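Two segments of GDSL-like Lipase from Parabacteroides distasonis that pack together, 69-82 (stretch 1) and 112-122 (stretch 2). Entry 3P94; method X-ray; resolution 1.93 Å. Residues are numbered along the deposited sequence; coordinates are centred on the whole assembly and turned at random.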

# COMPACT_ATOMS: atom_id res chain seq x y z
N ASP A 69 -5.61 12.30 -3.55
CA ASP A 69 -4.97 11.90 -2.30
C ASP A 69 -3.45 11.84 -2.32
O ASP A 69 -2.87 11.65 -1.26
CB ASP A 69 -5.59 10.58 -1.83
CG ASP A 69 -7.02 10.75 -1.29
OD1 ASP A 69 -7.48 11.91 -1.17
OD2 ASP A 69 -7.65 9.73 -0.96
N VAL A 70 -2.80 12.04 -3.49
CA VAL A 70 -1.34 12.02 -3.57
C VAL A 70 -0.84 13.25 -4.33
O VAL A 70 -0.22 14.10 -3.72
CB VAL A 70 -0.73 10.70 -4.18
CG1 VAL A 70 0.80 10.78 -4.24
CG2 VAL A 70 -1.16 9.47 -3.40
N ILE A 71 -1.09 13.33 -5.65
CA ILE A 71 -0.60 14.41 -6.53
C ILE A 71 -0.96 15.81 -5.98
O ILE A 71 -0.07 16.65 -5.84
CB ILE A 71 -1.08 14.25 -7.99
CG1 ILE A 71 -0.59 12.90 -8.61
CG2 ILE A 71 -0.65 15.47 -8.84
CD1 ILE A 71 -1.18 12.47 -9.91
N ASN A 72 -2.25 16.04 -5.65
CA ASN A 72 -2.71 17.35 -5.18
C ASN A 72 -2.14 17.74 -3.80
O ASN A 72 -2.17 18.93 -3.47
CB ASN A 72 -4.22 17.43 -5.18
CG ASN A 72 -4.81 17.45 -6.59
OD1 ASN A 72 -4.11 17.62 -7.60
ND2 ASN A 72 -6.12 17.27 -6.70
N LEU A 73 -1.56 16.78 -3.05
CA LEU A 73 -0.94 17.09 -1.75
C LEU A 73 0.54 17.46 -1.92
O LEU A 73 1.18 17.86 -0.95
CB LEU A 73 -1.11 15.91 -0.76
CG LEU A 73 -2.56 15.53 -0.38
CD1 LEU A 73 -2.56 14.46 0.66
CD2 LEU A 73 -3.36 16.73 0.13
N LYS A 74 1.08 17.37 -3.16
CA LYS A 74 2.47 17.67 -3.53
C LYS A 74 3.50 17.12 -2.49
O LYS A 74 4.28 17.89 -1.93
CB LYS A 74 2.64 19.20 -3.72
CG LYS A 74 1.84 19.76 -4.89
CD LYS A 74 1.92 21.28 -4.95
CE LYS A 74 1.38 21.84 -6.24
NZ LYS A 74 1.64 23.30 -6.33
N PRO A 75 3.52 15.80 -2.18
CA PRO A 75 4.50 15.30 -1.20
C PRO A 75 5.88 15.11 -1.81
O PRO A 75 6.02 15.06 -3.02
CB PRO A 75 3.91 13.95 -0.79
CG PRO A 75 3.24 13.46 -2.02
CD PRO A 75 2.69 14.69 -2.70
N LYS A 76 6.90 14.96 -0.96
CA LYS A 76 8.27 14.65 -1.38
C LYS A 76 8.29 13.21 -1.90
O LYS A 76 8.95 12.92 -2.91
CB LYS A 76 9.25 14.81 -0.21
CG LYS A 76 9.46 16.24 0.27
CD LYS A 76 10.47 16.30 1.40
CE LYS A 76 10.77 17.72 1.80
NZ LYS A 76 11.98 17.80 2.64
N ALA A 77 7.53 12.33 -1.23
CA ALA A 77 7.45 10.91 -1.60
C ALA A 77 6.08 10.31 -1.31
O ALA A 77 5.31 10.86 -0.53
CB ALA A 77 8.52 10.12 -0.85
N VAL A 78 5.79 9.18 -1.95
CA VAL A 78 4.57 8.40 -1.72
C VAL A 78 5.02 6.96 -1.42
O VAL A 78 5.88 6.40 -2.12
CB VAL A 78 3.51 8.50 -2.86
CG1 VAL A 78 4.07 8.04 -4.22
CG2 VAL A 78 2.22 7.75 -2.49
N VAL A 79 4.46 6.38 -0.35
CA VAL A 79 4.72 5.00 0.06
C VAL A 79 3.52 4.22 -0.42
O VAL A 79 2.40 4.50 0.02
CB VAL A 79 4.98 4.90 1.59
CG1 VAL A 79 5.04 3.44 2.05
CG2 VAL A 79 6.27 5.61 1.97
N ILE A 80 3.74 3.28 -1.37
CA ILE A 80 2.62 2.52 -1.91
C ILE A 80 2.66 1.06 -1.45
O ILE A 80 3.63 0.35 -1.71
CB ILE A 80 2.56 2.60 -3.48
CG1 ILE A 80 2.47 4.07 -3.97
CG2 ILE A 80 1.39 1.75 -4.04
CD1 ILE A 80 2.76 4.28 -5.50
N LEU A 81 1.58 0.61 -0.80
CA LEU A 81 1.38 -0.77 -0.39
C LEU A 81 0.01 -1.16 -0.92
O LEU A 81 -1.00 -0.76 -0.35
CB LEU A 81 1.53 -0.97 1.12
CG LEU A 81 1.20 -2.39 1.66
CD1 LEU A 81 2.11 -3.46 1.04
CD2 LEU A 81 1.32 -2.42 3.16
N ALA A 82 -0.01 -1.88 -2.04
CA ALA A 82 -1.25 -2.22 -2.74
C ALA A 82 -1.13 -3.49 -3.58
O ALA A 82 -0.03 -3.85 -3.99
CB ALA A 82 -1.64 -1.06 -3.65
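Stretch 2 112-122: ANHIKVIFCSV

Stretch 2 lies beside stretch 1 as a neighbouring parallel β-strand, held by a ladder of backbone hydrogen bonds and packed with apolar side chains on both faces of the sheet. The strand of stretch 2 runs from Lys116 to Cys120. It is preceded by a loop in which His114 has positive phi (60/39), and Ile115 is already extended (-107/129). Ser121 and Val122 continue beyond the strand with phi near -62° and psi near 135°. The two strand axes approach to 4.7 Å and cross at -19°, running in the same direction.

The register pairs Ala77 with Lys116, Val78 with Val117, Val79 with Ile118 and Ile80 with Phe119. Stretch 2 donates from Lys116 N to Lys76 O (3.0 Å), from Ile118 N to Val78 O (2.9 Å) and from Cys120 N to Ile80 O (2.9 Å). It accepts at Lys116 O from Val78 N and at Ile118 O from Ile80 N, both at 2.9 Å. Alternate residues of each strand therefore carry the bonds, as expected for parallel pairing. Past the last rung, water 3 links the two stretches: it accepts from Ala82 N (2.9 Å) and donates to Cys120 O (2.8 Å).

Val117 and Phe119 share a face with Val78 and Ile80. Ile80 CD1 lies 3.9 Å from Val117 CG1 and 4.1 Å from Phe119 CE1, approaching the ring obliquely. On the other face, Ile118 CD1 is 4.1 Å from Ala77 CB, and Ile118 CB is 4.1 Å from Val79 CG2. Cys120 SG reaches Val79 CG1 at 3.5 Å.

Ile115 has the largest area covered by stretch 1. Its CD1 is 3.8 Å from Pro75 CD, and its CG2 is 3.9 Å from Val78 CG1. Nearby, water 1 donates to Pro75 O (2.6 Å) and His114 O (2.8 Å).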

# COMPACT_ATOMS: atom_id res chain seq x y z
N ALA A 112 6.04 12.12 -12.97
CA ALA A 112 5.67 13.27 -13.80
C ALA A 112 5.33 14.51 -12.93
O ALA A 112 5.44 15.64 -13.41
CB ALA A 112 4.47 12.91 -14.67
N ASN A 113 4.97 14.28 -11.67
CA ASN A 113 4.62 15.32 -10.71
C ASN A 113 5.73 15.53 -9.65
O ASN A 113 5.50 16.21 -8.64
CB ASN A 113 3.28 15.00 -10.07
CG ASN A 113 2.16 15.26 -11.03
OD1 ASN A 113 1.69 16.39 -11.15
ND2 ASN A 113 1.79 14.25 -11.80
N HIS A 114 6.93 14.99 -9.93
CA HIS A 114 8.18 15.10 -9.16
C HIS A 114 8.03 14.53 -7.73
O HIS A 114 8.60 15.08 -6.78
CB HIS A 114 8.70 16.55 -9.13
CG HIS A 114 8.44 17.32 -10.39
ND1 HIS A 114 7.50 18.34 -10.42
CD2 HIS A 114 8.94 17.16 -11.64
CE1 HIS A 114 7.48 18.79 -11.67
NE2 HIS A 114 8.33 18.11 -12.44
N ILE A 115 7.30 13.42 -7.61
CA ILE A 115 7.11 12.72 -6.34
C ILE A 115 7.93 11.43 -6.39
O ILE A 115 7.81 10.68 -7.36
CB ILE A 115 5.59 12.45 -6.06
CG1 ILE A 115 4.77 13.76 -6.04
CG2 ILE A 115 5.40 11.68 -4.76
CD1 ILE A 115 3.24 13.60 -6.32
N LYS A 116 8.76 11.18 -5.35
CA LYS A 116 9.57 9.96 -5.26
C LYS A 116 8.67 8.78 -4.87
O LYS A 116 7.88 8.91 -3.93
CB LYS A 116 10.71 10.12 -4.24
CG LYS A 116 11.80 11.08 -4.68
CD LYS A 116 12.96 11.07 -3.70
CE LYS A 116 14.02 12.06 -4.10
NZ LYS A 116 14.57 12.76 -2.92
N VAL A 117 8.77 7.66 -5.59
CA VAL A 117 7.95 6.48 -5.26
C VAL A 117 8.73 5.49 -4.41
O VAL A 117 9.82 5.04 -4.80
CB VAL A 117 7.37 5.78 -6.52
CG1 VAL A 117 6.59 4.52 -6.14
CG2 VAL A 117 6.47 6.73 -7.30
N ILE A 118 8.13 5.09 -3.29
CA ILE A 118 8.64 4.06 -2.41
C ILE A 118 7.64 2.90 -2.51
O ILE A 118 6.51 3.02 -2.03
CB ILE A 118 8.87 4.56 -0.97
CG1 ILE A 118 10.00 5.62 -0.93
CG2 ILE A 118 9.17 3.39 -0.03
CD1 ILE A 118 10.02 6.50 0.32
N PHE A 119 8.03 1.82 -3.19
CA PHE A 119 7.17 0.66 -3.35
C PHE A 119 7.37 -0.32 -2.21
O PHE A 119 8.51 -0.57 -1.81
CB PHE A 119 7.44 -0.06 -4.69
CG PHE A 119 6.61 0.42 -5.86
CD1 PHE A 119 5.23 0.34 -5.83
CD2 PHE A 119 7.22 0.90 -7.01
CE1 PHE A 119 4.46 0.79 -6.91
CE2 PHE A 119 6.45 1.33 -8.10
CZ PHE A 119 5.08 1.28 -8.04
N CYS A 120 6.26 -0.89 -1.69
CA CYS A 120 6.29 -1.89 -0.63
C CYS A 120 5.90 -3.24 -1.17
O CYS A 120 4.94 -3.34 -1.94
CB CYS A 120 5.36 -1.49 0.52
SG CYS A 120 5.76 0.09 1.29
N SER A 121 6.58 -4.28 -0.69
CA SER A 121 6.24 -5.67 -0.98
C SER A 121 4.85 -5.93 -0.46
O SER A 121 4.56 -5.55 0.68
CB SER A 121 7.21 -6.60 -0.27
OG SER A 121 7.04 -6.52 1.13
N VAL A 122 4.00 -6.60 -1.25
CA VAL A 122 2.68 -7.01 -0.78
C VAL A 122 2.96 -7.99 0.37
O VAL A 122 3.90 -8.79 0.28
CB VAL A 122 1.83 -7.63 -1.93
CG1 VAL A 122 0.49 -8.16 -1.40
CG2 VAL A 122 1.59 -6.62 -3.05
O HOH W 1 7.13 16.55 -4.85
O HOH W 2 10.76 14.50 -4.10
O HOH W 3 2.55 -2.67 -3.25